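Local coordinates for odorant-binding protein 1d (Locusta migratoria, PDB 4PT1) that probably binds small hydrophobic odorant molecules and carries them in solution, as a secreted all-helical member of the PBP/GOBP family, at residues Tyr50-Met55 / Leu61-Val66; Glu57-Ser62 / Leu69-Glu74; His85-Ser90 / Lys111-Glu116; Gln105-Tyr110 / Glu116-Val121. All blocks are in the same frame, centred on the assembly; numbering follows the deposited sequence.

Contact 1. Residues Tyr50-Met55 / Leu61-Val66; sequences YLKCIM and LSDDGV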
loop_
_atom_site.group_PDB
_atom_site.type_symbol
_atom_site.label_atom_id
_atom_site.label_comp_id
_atom_site.label_asym_id
_atom_site.label_seq_id
_atom_site.Cartn_x
_atom_site.Cartn_y
_atom_site.Cartn_z
ATOM N N TYR A 50 -1.969 6.452 -7.035
ATOM C CA TYR A 50 -2.933 5.602 -6.346
ATOM C C TYR A 50 -2.365 5.070 -5.010
ATOM O O TYR A 50 -3.041 5.138 -3.980
ATOM C CB TYR A 50 -3.356 4.462 -7.251
ATOM C CG TYR A 50 -4.272 3.469 -6.597
ATOM C CD1 TYR A 50 -5.653 3.699 -6.535
ATOM C CD2 TYR A 50 -3.780 2.286 -6.067
ATOM C CE1 TYR A 50 -6.492 2.775 -5.959
ATOM C CE2 TYR A 50 -4.617 1.356 -5.465
ATOM C CZ TYR A 50 -5.966 1.613 -5.414
ATOM O OH TYR A 50 -6.768 0.692 -4.849
ATOM N N LEU A 51 -1.135 4.543 -5.012
ATOM C CA LEU A 51 -0.433 4.172 -3.770
ATOM C C LEU A 51 -0.356 5.350 -2.801
ATOM O O LEU A 51 -0.670 5.219 -1.599
ATOM C CB LEU A 51 0.988 3.653 -4.055
ATOM C CG LEU A 51 1.069 2.334 -4.851
ATOM C CD1 LEU A 51 2.526 1.979 -5.110
ATOM C CD2 LEU A 51 0.332 1.179 -4.165
ATOM N N LYS A 52 0.047 6.506 -3.327
ATOM C CA LYS A 52 0.110 7.729 -2.527
ATOM C C LYS A 52 -1.253 8.048 -1.920
ATOM O O LYS A 52 -1.356 8.375 -0.736
ATOM C CB LYS A 52 0.663 8.892 -3.379
ATOM C CG LYS A 52 0.699 10.249 -2.704
ATOM C CD LYS A 52 -0.516 11.083 -3.010
ATOM C CE LYS A 52 -0.270 12.527 -2.601
ATOM N NZ LYS A 52 -1.471 13.333 -2.858
ATOM N N CYS A 53 -2.305 7.930 -2.714
ATOM C CA CYS A 53 -3.641 8.277 -2.253
ATOM C C CYS A 53 -4.082 7.383 -1.099
ATOM O O CYS A 53 -4.663 7.872 -0.142
ATOM C CB CYS A 53 -4.632 8.193 -3.420
ATOM S SG CYS A 53 -6.324 8.574 -2.967
ATOM N N ILE A 54 -3.826 6.080 -1.199
ATOM C CA ILE A 54 -4.100 5.136 -0.113
ATOM C C ILE A 54 -3.354 5.570 1.153
ATOM O O ILE A 54 -3.919 5.617 2.236
ATOM C CB ILE A 54 -3.723 3.686 -0.489
ATOM C CG1 ILE A 54 -4.751 3.101 -1.455
ATOM C CG2 ILE A 54 -3.683 2.771 0.751
ATOM C CD1 ILE A 54 -4.299 1.771 -2.002
ATOM N N MET A 55 -2.077 5.910 1.018
ATOM C CA MET A 55 -1.316 6.276 2.205
ATOM C C MET A 55 -1.879 7.541 2.849
ATOM O O MET A 55 -1.918 7.646 4.076
ATOM C CB MET A 55 0.167 6.434 1.879
ATOM C CG MET A 55 0.827 5.135 1.454
ATOM S SD MET A 55 2.582 5.355 1.160
ATOM C CE MET A 55 3.180 5.371 2.856
ATOM N N LEU A 61 0.958 9.138 4.978
ATOM C CA LEU A 61 1.617 10.137 4.148
ATOM C C LEU A 61 0.787 11.423 4.125
ATOM O O LEU A 61 -0.450 11.393 4.125
ATOM C CB LEU A 61 1.849 9.582 2.735
ATOM C CG LEU A 61 2.954 10.205 1.883
ATOM C CD1 LEU A 61 4.324 9.667 2.276
ATOM C CD2 LEU A 61 2.710 9.975 0.396
ATOM N N SER A 62 1.467 12.560 4.148
ATOM C CA SER A 62 0.789 13.835 3.951
ATOM C C SER A 62 0.522 13.974 2.463
ATOM O O SER A 62 1.180 13.349 1.639
ATOM C CB SER A 62 1.667 14.991 4.417
ATOM O OG SER A 62 2.872 15.025 3.686
ATOM N N ASP A 63 -0.432 14.816 2.110
ATOM C CA ASP A 63 -0.696 15.120 0.695
ATOM C C ASP A 63 0.572 15.544 -0.052
ATOM O O ASP A 63 0.746 15.211 -1.232
ATOM C CB ASP A 63 -1.776 16.210 0.583
ATOM C CG ASP A 63 -2.312 16.367 -0.830
ATOM O OD1 ASP A 63 -2.551 15.345 -1.515
ATOM O OD2 ASP A 63 -2.493 17.527 -1.247
ATOM N N ASP A 64 1.480 16.244 0.632
ATOM C CA ASP A 64 2.719 16.691 -0.004
ATOM C C ASP A 64 3.893 15.739 0.202
ATOM O O ASP A 64 5.034 16.075 -0.083
ATOM C CB ASP A 64 3.070 18.131 0.416
ATOM C CG ASP A 64 3.556 18.241 1.855
ATOM O OD1 ASP A 64 3.132 17.439 2.712
ATOM O OD2 ASP A 64 4.357 19.167 2.122
ATOM N N GLY A 65 3.594 14.534 0.685
ATOM C CA GLY A 65 4.534 13.454 0.654
ATOM C C GLY A 65 5.419 13.297 1.888
ATOM O O GLY A 65 6.516 12.812 1.749
ATOM N N VAL A 66 4.932 13.663 3.076
ATOM C CA VAL A 66 5.680 13.447 4.337
ATOM C C VAL A 66 5.215 12.131 4.991
ATOM O O VAL A 66 4.055 12.007 5.383
ATOM C CB VAL A 66 5.484 14.611 5.337
ATOM C CG1 VAL A 66 6.302 14.396 6.617
ATOM C CG2 VAL A 66 5.861 15.933 4.685
#
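K52 leaves helix 45-57 with CG turned beside its carbonyl carbon (chi1 176°), heading for the loop 61-66. A bend at chi2, near -95°, then turns the rest of the chain along to D63. The carboxylate of D63 comes back to the lysine although its CB starts out away from the helix. The result is a salt bridge, with NZ of K52 2.6 Å from OD1 of D63. The ammonium meets OD1 on the anti side, 33° out of the carboxylate plane. NZ of K52 also lies 3.3 Å from the backbone O of D63.

Nearer the helix backbone the contact is apolar. CD2 of L61 lies 3.7 Å from CG of K52, and the two side chains cross at about a right angle. CB of L61 meets CB of M55, also at 3.7 Å. The backbone adds one weak hydrogen bond, from N of L61 to O of M55.

The loop joins helix 45-57 to helix 69-75. It folds back on the helix that precedes it and makes a type I beta turn from S62 to G65, closed by the bond from N of G65 to O of S62. OG of S62 bonds to OD1 of D64 and, just beyond the turn, to N of V66. G65 has a positive phi and backbone angles at which a CB would collide with the carbonyl oxygen of D64. On helix 45-57, C53 forms the disulfide to C22, and L51 and I54 line the pocket that holds 2-(2-methoxyethoxy)ethanol.

Contact 2. Residues Glu57-Ser62 / Leu69-Glu74; sequences EFNSLS and LEEELE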
loop_
_atom_site.group_PDB
_atom_site.type_symbol
_atom_site.label_atom_id
_atom_site.label_comp_id
_atom_site.label_asym_id
_atom_site.label_seq_id
_atom_site.Cartn_x
_atom_site.Cartn_y
_atom_site.Cartn_z
ATOM N N GLU A 57 -5.004 8.609 2.708
ATOM C CA GLU A 57 -6.285 8.275 3.330
ATOM C C GLU A 57 -6.089 7.506 4.663
ATOM O O GLU A 57 -6.921 7.609 5.577
ATOM C CB GLU A 57 -7.141 7.482 2.351
ATOM C CG GLU A 57 -7.606 8.295 1.153
ATOM C CD GLU A 57 -8.580 9.393 1.517
ATOM O OE1 GLU A 57 -9.622 9.095 2.140
ATOM O OE2 GLU A 57 -8.313 10.554 1.152
ATOM N N PHE A 58 -4.981 6.782 4.793
ATOM C CA PHE A 58 -4.663 6.099 6.067
ATOM C C PHE A 58 -3.561 6.786 6.886
ATOM O O PHE A 58 -2.876 6.145 7.686
ATOM C CB PHE A 58 -4.326 4.626 5.814
ATOM C CG PHE A 58 -5.481 3.838 5.267
ATOM C CD1 PHE A 58 -6.619 3.634 6.040
ATOM C CD2 PHE A 58 -5.436 3.307 3.984
ATOM C CE1 PHE A 58 -7.702 2.919 5.534
ATOM C CE2 PHE A 58 -6.509 2.582 3.477
ATOM C CZ PHE A 58 -7.640 2.385 4.261
ATOM N N ASN A 59 -3.405 8.096 6.688
ATOM C CA ASN A 59 -2.604 8.953 7.571
ATOM C C ASN A 59 -1.090 8.701 7.616
ATOM O O ASN A 59 -0.397 9.339 8.420
ATOM C CB ASN A 59 -3.135 8.885 9.012
ATOM C CG ASN A 59 -4.630 9.061 9.089
ATOM O OD1 ASN A 59 -5.359 8.128 9.458
ATOM N ND2 ASN A 59 -5.106 10.262 8.727
ATOM N N SER A 60 -0.579 7.816 6.755
ATOM C CA SER A 60 0.849 7.466 6.735
ATOM C C SER A 60 1.649 8.320 5.778
ATOM O O SER A 60 2.878 8.231 5.755
ATOM C CB SER A 60 1.067 5.983 6.404
ATOM O OG SER A 60 0.369 5.573 5.237
ATOM N N LEU A 61 0.958 9.138 4.978
ATOM C CA LEU A 61 1.617 10.137 4.148
ATOM C C LEU A 61 0.787 11.423 4.125
ATOM O O LEU A 61 -0.450 11.393 4.125
ATOM C CB LEU A 61 1.849 9.582 2.735
ATOM C CG LEU A 61 2.954 10.205 1.883
ATOM C CD1 LEU A 61 4.324 9.667 2.276
ATOM C CD2 LEU A 61 2.710 9.975 0.396
ATOM N N SER A 62 1.467 12.560 4.148
ATOM C CA SER A 62 0.789 13.835 3.951
ATOM C C SER A 62 0.522 13.974 2.463
ATOM O O SER A 62 1.180 13.349 1.639
ATOM C CB SER A 62 1.667 14.991 4.417
ATOM O OG SER A 62 2.872 15.025 3.686
ATOM N N LEU A 69 5.479 7.599 10.419
ATOM C CA LEU A 69 5.790 6.230 10.892
ATOM C C LEU A 69 4.753 5.643 11.839
ATOM O O LEU A 69 4.391 4.499 11.694
ATOM C CB LEU A 69 7.156 6.215 11.581
ATOM C CG LEU A 69 7.634 4.925 12.256
ATOM C CD1 LEU A 69 7.764 3.778 11.264
ATOM C CD2 LEU A 69 8.973 5.186 12.942
ATOM N N GLU A 70 4.293 6.419 12.809
ATOM C CA GLU A 70 3.385 5.919 13.844
ATOM C C GLU A 70 2.084 5.444 13.222
ATOM O O GLU A 70 1.523 4.412 13.609
ATOM C CB GLU A 70 3.111 7.015 14.906
ATOM N N GLU A 71 1.619 6.183 12.224
ATOM C CA GLU A 71 0.394 5.819 11.521
ATOM C C GLU A 71 0.576 4.572 10.679
ATOM O O GLU A 71 -0.318 3.754 10.598
ATOM C CB GLU A 71 -0.111 6.974 10.663
ATOM C CG GLU A 71 -0.510 8.193 11.491
ATOM C CD GLU A 71 -1.863 8.087 12.165
ATOM O OE1 GLU A 71 -2.587 7.084 12.003
ATOM O OE2 GLU A 71 -2.206 9.056 12.881
ATOM N N GLU A 72 1.731 4.423 10.059
ATOM C CA GLU A 72 1.959 3.255 9.216
ATOM C C GLU A 72 2.065 1.987 10.050
ATOM O O GLU A 72 1.568 0.940 9.643
ATOM C CB GLU A 72 3.184 3.438 8.320
ATOM C CG GLU A 72 3.343 2.399 7.214
ATOM C CD GLU A 72 2.376 2.555 6.039
ATOM O OE1 GLU A 72 1.222 3.019 6.186
ATOM O OE2 GLU A 72 2.770 2.179 4.932
ATOM N N LEU A 73 2.694 2.085 11.226
ATOM C CA LEU A 73 2.786 0.939 12.128
ATOM C C LEU A 73 1.402 0.522 12.558
ATOM O O LEU A 73 1.106 -0.664 12.615
ATOM C CB LEU A 73 3.672 1.241 13.337
ATOM C CG LEU A 73 5.158 1.505 13.046
ATOM C CD1 LEU A 73 5.875 2.046 14.264
ATOM C CD2 LEU A 73 5.893 0.284 12.504
ATOM N N GLU A 74 0.541 1.490 12.851
ATOM C CA GLU A 74 -0.856 1.166 13.142
ATOM C C GLU A 74 -1.571 0.512 11.946
ATOM O O GLU A 74 -2.447 -0.345 12.134
ATOM C CB GLU A 74 -1.625 2.404 13.594
ATOM C CG GLU A 74 -1.277 2.873 14.994
ATOM C CD GLU A 74 -2.130 4.055 15.423
ATOM O OE1 GLU A 74 -3.375 3.900 15.498
ATOM O OE2 GLU A 74 -1.556 5.140 15.675
#
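This is a contact of polar residues, mostly packing, with one weak hydrogen bond. It lies between the end of helix 45-57 with its following loop and the short helix 69-75. N59 and S60 meet E71 and E72. N59, with a positive phi, is the C-prime residue of a Schellman motif: N of S60 returns to O of M55, and N of N59 to O of V56.

The turn presents the backbone O of N59 to E71, whose CB and CG both lie 3.3 Å from it. The E71 chain bends at chi2 (-78°) and crosses N59 at a slant, bringing CD of E71 to 3.5 Å from CB of N59. The amide and carboxylate planes are 50° apart. OE1 of E71 has its ionic partner in R10, by a salt bridge.

The E72 chain is folded at chi2 (74°), which swings its OE1 to 2.9 Å from OG of S60. This hydrogen bond is weak, and the same serine proton also has O of M55 within reach. OE1 of E72 accepts from ND2 of N75 as well, and OE2 bonds to OH of Y110.

Burial would probably raise the pKa of E72, while donors such as ND2 of N75 would offset this by stabilising the anion.

Contact 3. Residues His85-Ser90 / Lys111-Glu116; sequences HRVVHS and KQSDPE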
loop_
_atom_site.group_PDB
_atom_site.type_symbol
_atom_site.label_atom_id
_atom_site.label_comp_id
_atom_site.label_asym_id
_atom_site.label_seq_id
_atom_site.Cartn_x
_atom_site.Cartn_y
_atom_site.Cartn_z
ATOM N N HIS A 85 5.831 -4.737 11.055
ATOM C CA HIS A 85 6.564 -3.672 11.721
ATOM C C HIS A 85 8.009 -3.699 11.301
ATOM O O HIS A 85 8.613 -2.648 11.067
ATOM C CB HIS A 85 6.480 -3.806 13.226
ATOM C CG HIS A 85 5.265 -3.146 13.847
ATOM N ND1 HIS A 85 4.049 -3.150 13.264
ATOM C CD2 HIS A 85 5.118 -2.479 15.052
ATOM C CE1 HIS A 85 3.170 -2.528 14.066
ATOM N NE2 HIS A 85 3.828 -2.109 15.160
ATOM N N ARG A 86 8.583 -4.891 11.210
ATOM C CA ARG A 86 9.992 -5.038 10.796
ATOM C C ARG A 86 10.193 -4.396 9.428
ATOM O O ARG A 86 11.092 -3.587 9.235
ATOM C CB ARG A 86 10.401 -6.514 10.773
ATOM C CG ARG A 86 11.899 -6.720 10.555
ATOM C CD ARG A 86 12.259 -8.196 10.511
ATOM N NE ARG A 86 11.743 -8.920 11.668
ATOM N N VAL A 87 9.333 -4.735 8.479
ATOM C CA VAL A 87 9.353 -4.102 7.163
ATOM C C VAL A 87 9.200 -2.573 7.176
ATOM O O VAL A 87 9.954 -1.857 6.527
ATOM C CB VAL A 87 8.287 -4.740 6.278
ATOM C CG1 VAL A 87 8.084 -3.928 5.015
ATOM C CG2 VAL A 87 8.683 -6.188 5.983
ATOM N N VAL A 88 8.233 -2.062 7.936
ATOM C CA VAL A 88 8.042 -0.627 8.001
ATOM C C VAL A 88 9.274 0.098 8.557
ATOM O O VAL A 88 9.678 1.140 8.017
ATOM C CB VAL A 88 6.784 -0.250 8.808
ATOM C CG1 VAL A 88 6.751 1.260 9.043
ATOM C CG2 VAL A 88 5.541 -0.708 8.073
ATOM N N HIS A 89 9.872 -0.456 9.612
ATOM C CA HIS A 89 11.050 0.153 10.238
ATOM C C HIS A 89 12.206 0.139 9.296
ATOM O O HIS A 89 13.028 1.067 9.315
ATOM C CB HIS A 89 11.399 -0.512 11.580
ATOM C CG HIS A 89 10.519 -0.063 12.728
ATOM N ND1 HIS A 89 10.610 1.169 13.270
ATOM C CD2 HIS A 89 9.543 -0.735 13.451
ATOM C CE1 HIS A 89 9.721 1.289 14.267
ATOM N NE2 HIS A 89 9.062 0.125 14.378
ATOM N N SER A 90 12.279 -0.877 8.435
ATOM C CA SER A 90 13.393 -0.974 7.487
ATOM C C SER A 90 13.280 0.026 6.316
ATOM O O SER A 90 14.268 0.284 5.618
ATOM C CB SER A 90 13.573 -2.416 6.986
ATOM O OG SER A 90 12.580 -2.815 6.061
ATOM N N LYS A 111 8.372 -4.361 -0.567
ATOM C CA LYS A 111 8.545 -5.525 -1.429
ATOM C C LYS A 111 9.951 -6.141 -1.312
ATOM O O LYS A 111 10.073 -7.353 -1.174
ATOM C CB LYS A 111 8.220 -5.134 -2.880
ATOM C CG LYS A 111 8.395 -6.222 -3.929
ATOM C CD LYS A 111 7.705 -5.833 -5.239
ATOM C CE LYS A 111 7.932 -6.863 -6.339
ATOM N N GLN A 112 10.983 -5.296 -1.340
ATOM C CA GLN A 112 12.401 -5.718 -1.187
ATOM C C GLN A 112 12.624 -6.371 0.165
ATOM O O GLN A 112 13.227 -7.428 0.265
ATOM C CB GLN A 112 13.340 -4.490 -1.313
ATOM C CG GLN A 112 14.829 -4.738 -1.015
ATOM C CD GLN A 112 15.646 -3.461 -0.811
ATOM O OE1 GLN A 112 16.789 -3.515 -0.330
ATOM N NE2 GLN A 112 15.073 -2.309 -1.179
ATOM N N SER A 113 12.131 -5.706 1.207
ATOM C CA SER A 113 12.345 -6.116 2.577
ATOM C C SER A 113 11.789 -7.520 2.874
ATOM O O SER A 113 12.463 -8.342 3.518
ATOM C CB SER A 113 11.710 -5.079 3.511
ATOM O OG SER A 113 11.985 -5.387 4.865
ATOM N N ASP A 114 10.573 -7.800 2.406
ATOM C CA ASP A 114 9.907 -9.083 2.663
ATOM C C ASP A 114 8.911 -9.388 1.537
ATOM O O ASP A 114 7.712 -9.113 1.683
ATOM C CB ASP A 114 9.170 -9.049 4.022
ATOM C CG ASP A 114 8.803 -10.448 4.553
ATOM O OD1 ASP A 114 8.619 -11.390 3.756
ATOM O OD2 ASP A 114 8.699 -10.613 5.804
ATOM N N PRO A 115 9.403 -9.935 0.408
ATOM C CA PRO A 115 8.586 -10.221 -0.760
ATOM C C PRO A 115 7.357 -11.062 -0.493
ATOM O O PRO A 115 6.298 -10.763 -1.026
ATOM C CB PRO A 115 9.540 -10.991 -1.685
ATOM C CG PRO A 115 10.899 -10.530 -1.315
ATOM C CD PRO A 115 10.837 -10.204 0.152
ATOM N N GLU A 116 7.495 -12.132 0.293
ATOM C CA GLU A 116 6.367 -13.032 0.527
ATOM C C GLU A 116 5.286 -12.327 1.353
ATOM O O GLU A 116 4.111 -12.473 1.082
ATOM C CB GLU A 116 6.820 -14.340 1.214
ATOM C CG GLU A 116 7.828 -15.177 0.425
ATOM C CD GLU A 116 7.545 -15.221 -1.073
ATOM O OE1 GLU A 116 7.302 -16.324 -1.611
#
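V87 on helix 81-90 points its side chain at S113 and D114, where helix 99-113 gives way to helix 115-129. Its CG2 methyl does most of the touching. CG2 of V87 is anti to the carbonyl carbon, and this carries it across to D114, with CB of D114 3.5 Å away. The two side chains cross at about a right angle. The methyl meets the methylene of the aspartate and not its carboxylate. CG2 of V87 also lies 3.6 Å from OG of S113. CG1 of V87 runs past S113 more loosely, 4.1 Å from CB of S113. An alanine at V87 would take away both methyls and is likely to leave a gap beside CB of D114 and OG of S113.

One turn later a hydrogen bond joins the hydroxyls of S90 and S113, with the two OG atoms 2.9 Å apart. OG of S90 also donates to O of V87 in its own helix at 2.8 Å, tilted 25° from the carbonyl plane. That bond ties the serine side chain to its own backbone. OG of S113 sits anti to its backbone N (chi1 -175°), which points it across at S90.

D114 is the N-cap of helix 115-129, and its OD1 accepts from N of L117. Helix 81-90 packs on the junction of the last two helices. Its V87 and V88 also rest on Y110 of helix 99-113, and V88 packs against L69 and L73 of helix 69-75.

Contact 4. Residues Gln105-Tyr110 / Glu116-Val121; sequences QIHQCY and ELYSLV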
loop_
_atom_site.group_PDB
_atom_site.type_symbol
_atom_site.label_atom_id
_atom_site.label_comp_id
_atom_site.label_asym_id
_atom_site.label_seq_id
_atom_site.Cartn_x
_atom_site.Cartn_y
_atom_site.Cartn_z
ATOM N N GLN A 105 7.881 3.918 -4.075
ATOM C CA GLN A 105 9.154 3.341 -3.701
ATOM C C GLN A 105 9.283 3.028 -2.209
ATOM O O GLN A 105 10.125 2.203 -1.849
ATOM C CB GLN A 105 10.293 4.288 -4.112
ATOM C CG GLN A 105 10.334 4.608 -5.609
ATOM C CD GLN A 105 10.714 3.432 -6.506
ATOM O OE1 GLN A 105 11.111 2.371 -6.034
ATOM N NE2 GLN A 105 10.574 3.620 -7.815
ATOM N N ILE A 106 8.486 3.673 -1.340
ATOM C CA ILE A 106 8.317 3.145 0.019
ATOM C C ILE A 106 7.765 1.722 -0.169
ATOM O O ILE A 106 8.251 0.779 0.441
ATOM C CB ILE A 106 7.380 4.011 0.919
ATOM C CG1 ILE A 106 8.084 5.287 1.415
ATOM C CG2 ILE A 106 6.927 3.188 2.131
ATOM C CD1 ILE A 106 7.171 6.306 2.083
ATOM N N HIS A 107 6.799 1.569 -1.072
ATOM C CA HIS A 107 6.217 0.277 -1.393
ATOM C C HIS A 107 7.161 -0.702 -2.061
ATOM O O HIS A 107 7.133 -1.883 -1.744
ATOM C CB HIS A 107 4.959 0.462 -2.197
ATOM C CG HIS A 107 3.739 0.599 -1.339
ATOM N ND1 HIS A 107 2.916 -0.445 -1.075
ATOM C CD2 HIS A 107 3.243 1.690 -0.622
ATOM C CE1 HIS A 107 1.929 -0.022 -0.259
ATOM N NE2 HIS A 107 2.139 1.281 0.020
ATOM N N GLN A 108 8.021 -0.227 -2.959
ATOM C CA GLN A 108 9.017 -1.128 -3.535
ATOM C C GLN A 108 10.028 -1.550 -2.465
ATOM O O GLN A 108 10.464 -2.687 -2.493
ATOM C CB GLN A 108 9.702 -0.523 -4.760
ATOM C CG GLN A 108 8.762 -0.197 -5.924
ATOM C CD GLN A 108 7.536 -1.091 -6.006
ATOM O OE1 GLN A 108 6.435 -0.706 -5.589
ATOM N NE2 GLN A 108 7.715 -2.296 -6.552
ATOM N N CYS A 109 10.378 -0.656 -1.534
ATOM C CA CYS A 109 11.160 -1.028 -0.326
ATOM C C CYS A 109 10.463 -2.087 0.534
ATOM O O CYS A 109 11.117 -3.024 0.995
ATOM C CB CYS A 109 11.529 0.183 0.540
ATOM S SG CYS A 109 12.527 -0.214 2.010
ATOM N N TYR A 110 9.162 -1.956 0.779
ATOM C CA TYR A 110 8.452 -3.036 1.463
ATOM C C TYR A 110 8.583 -4.383 0.747
ATOM O O TYR A 110 8.826 -5.417 1.378
ATOM C CB TYR A 110 6.963 -2.742 1.597
ATOM C CG TYR A 110 6.555 -1.550 2.433
ATOM C CD1 TYR A 110 7.409 -0.948 3.347
ATOM C CD2 TYR A 110 5.253 -1.045 2.326
ATOM C CE1 TYR A 110 6.997 0.134 4.107
ATOM C CE2 TYR A 110 4.846 0.029 3.094
ATOM C CZ TYR A 110 5.722 0.612 3.992
ATOM O OH TYR A 110 5.314 1.692 4.735
ATOM N N GLU A 116 7.495 -12.132 0.293
ATOM C CA GLU A 116 6.367 -13.032 0.527
ATOM C C GLU A 116 5.286 -12.327 1.353
ATOM O O GLU A 116 4.111 -12.473 1.082
ATOM C CB GLU A 116 6.820 -14.340 1.214
ATOM C CG GLU A 116 7.828 -15.177 0.425
ATOM C CD GLU A 116 7.545 -15.221 -1.073
ATOM O OE1 GLU A 116 7.302 -16.324 -1.611
ATOM N N LEU A 117 5.691 -11.550 2.354
ATOM C CA LEU A 117 4.727 -10.816 3.193
ATOM C C LEU A 117 4.019 -9.754 2.341
ATOM O O LEU A 117 2.813 -9.587 2.409
ATOM C CB LEU A 117 5.452 -10.161 4.376
ATOM C CG LEU A 117 4.578 -9.593 5.484
ATOM C CD1 LEU A 117 3.904 -10.710 6.260
ATOM C CD2 LEU A 117 5.403 -8.706 6.427
ATOM N N TYR A 118 4.793 -9.033 1.543
ATOM C CA TYR A 118 4.235 -7.960 0.719
ATOM C C TYR A 118 3.242 -8.528 -0.299
ATOM O O TYR A 118 2.139 -8.002 -0.469
ATOM C CB TYR A 118 5.356 -7.181 0.020
ATOM C CG TYR A 118 4.841 -5.943 -0.706
ATOM C CD1 TYR A 118 4.372 -4.841 0.014
ATOM C CD2 TYR A 118 4.781 -5.889 -2.096
ATOM C CE1 TYR A 118 3.869 -3.724 -0.630
ATOM C CE2 TYR A 118 4.284 -4.766 -2.749
ATOM C CZ TYR A 118 3.828 -3.687 -2.009
ATOM O OH TYR A 118 3.328 -2.562 -2.637
ATOM N N SER A 119 3.623 -9.623 -0.950
ATOM C CA SER A 119 2.729 -10.306 -1.890
ATOM C C SER A 119 1.441 -10.709 -1.199
ATOM O O SER A 119 0.352 -10.568 -1.738
ATOM C CB SER A 119 3.407 -11.552 -2.468
ATOM O OG SER A 119 2.440 -12.423 -3.034
ATOM N N LEU A 120 1.564 -11.199 0.022
ATOM C CA LEU A 120 0.415 -11.593 0.829
ATOM C C LEU A 120 -0.585 -10.445 1.081
ATOM O O LEU A 120 -1.824 -10.611 0.970
ATOM C CB LEU A 120 0.919 -12.113 2.180
ATOM C CG LEU A 120 -0.062 -12.958 2.955
ATOM C CD1 LEU A 120 0.406 -14.398 2.818
ATOM C CD2 LEU A 120 -0.149 -12.554 4.427
ATOM N N VAL A 121 -0.038 -9.291 1.440
ATOM C CA VAL A 121 -0.849 -8.112 1.757
ATOM C C VAL A 121 -1.561 -7.548 0.512
ATOM O O VAL A 121 -2.785 -7.312 0.526
ATOM C CB VAL A 121 0.036 -7.036 2.439
ATOM C CG1 VAL A 121 -0.639 -5.669 2.445
ATOM C CG2 VAL A 121 0.373 -7.470 3.854
#
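H107 and Y118 are joined by a hydrogen bond between helix 99-113 and helix 115-129. ND1 of H107 and OH of Y118 are 2.7 Å apart, with an angle of 155°, and either could be the donor. The tyrosine oxygen comes in at the edge of the imidazole, near its plane. OH of Y118 has a second hydrogen bond, to OH of Y36, so two hydrogen bonds hold the hydroxyl.

The aromatic contact is rim to rim. The H107 and Y118 ring centroids are 5.7 Å apart and the planes are turned 67° to each other, with neither ring over the face of the other. One face of the Y118 ring instead has the backbone O of H107, 3.7 Å above the plane and offset toward the rim. The Y118 ring extends away from its backbone N (chi1 -173°), which lets it span the gap to the other helix.

Apolar packing comes from Y110. CB of Y110 lies 3.7 Å from CD1 of Y118, while the Y110 ring leads away and lies with its CD2 over the centre of the H107 ring, 4.2 Å above it. A phenylalanine in place of Y118 would probably leave ND1 of H107 and OH of Y36 without this partner, and the imidazole freer to turn.

H107 lines the pocket where 2-(2-methoxyethoxy)ethanol is bound, consistent with the helix-walled ligand cavity of the PBP/GOBP family.

From the N terminus, contact 1 comes first and closes the short loop after helix 45-57 back onto that helix. Contact 2 opens at 57-62, before contact 1 closes at 61-66. The two interleave and share L61 and S62, and contact 2 joins the same loop to helix 69-75. Contact 3 opens later and is a longer closure, from helix 81-90 to the junction of the last two helices. Contact 4 crosses it: 105-110 lies between the two segments of contact 3, and both share E116. Helix 69-75 meets helix 81-90 between contacts 2 and 3. E72 with Y110 links contacts 2 and 4, and L51 and M55 pack on H107 between contacts 1 and 4.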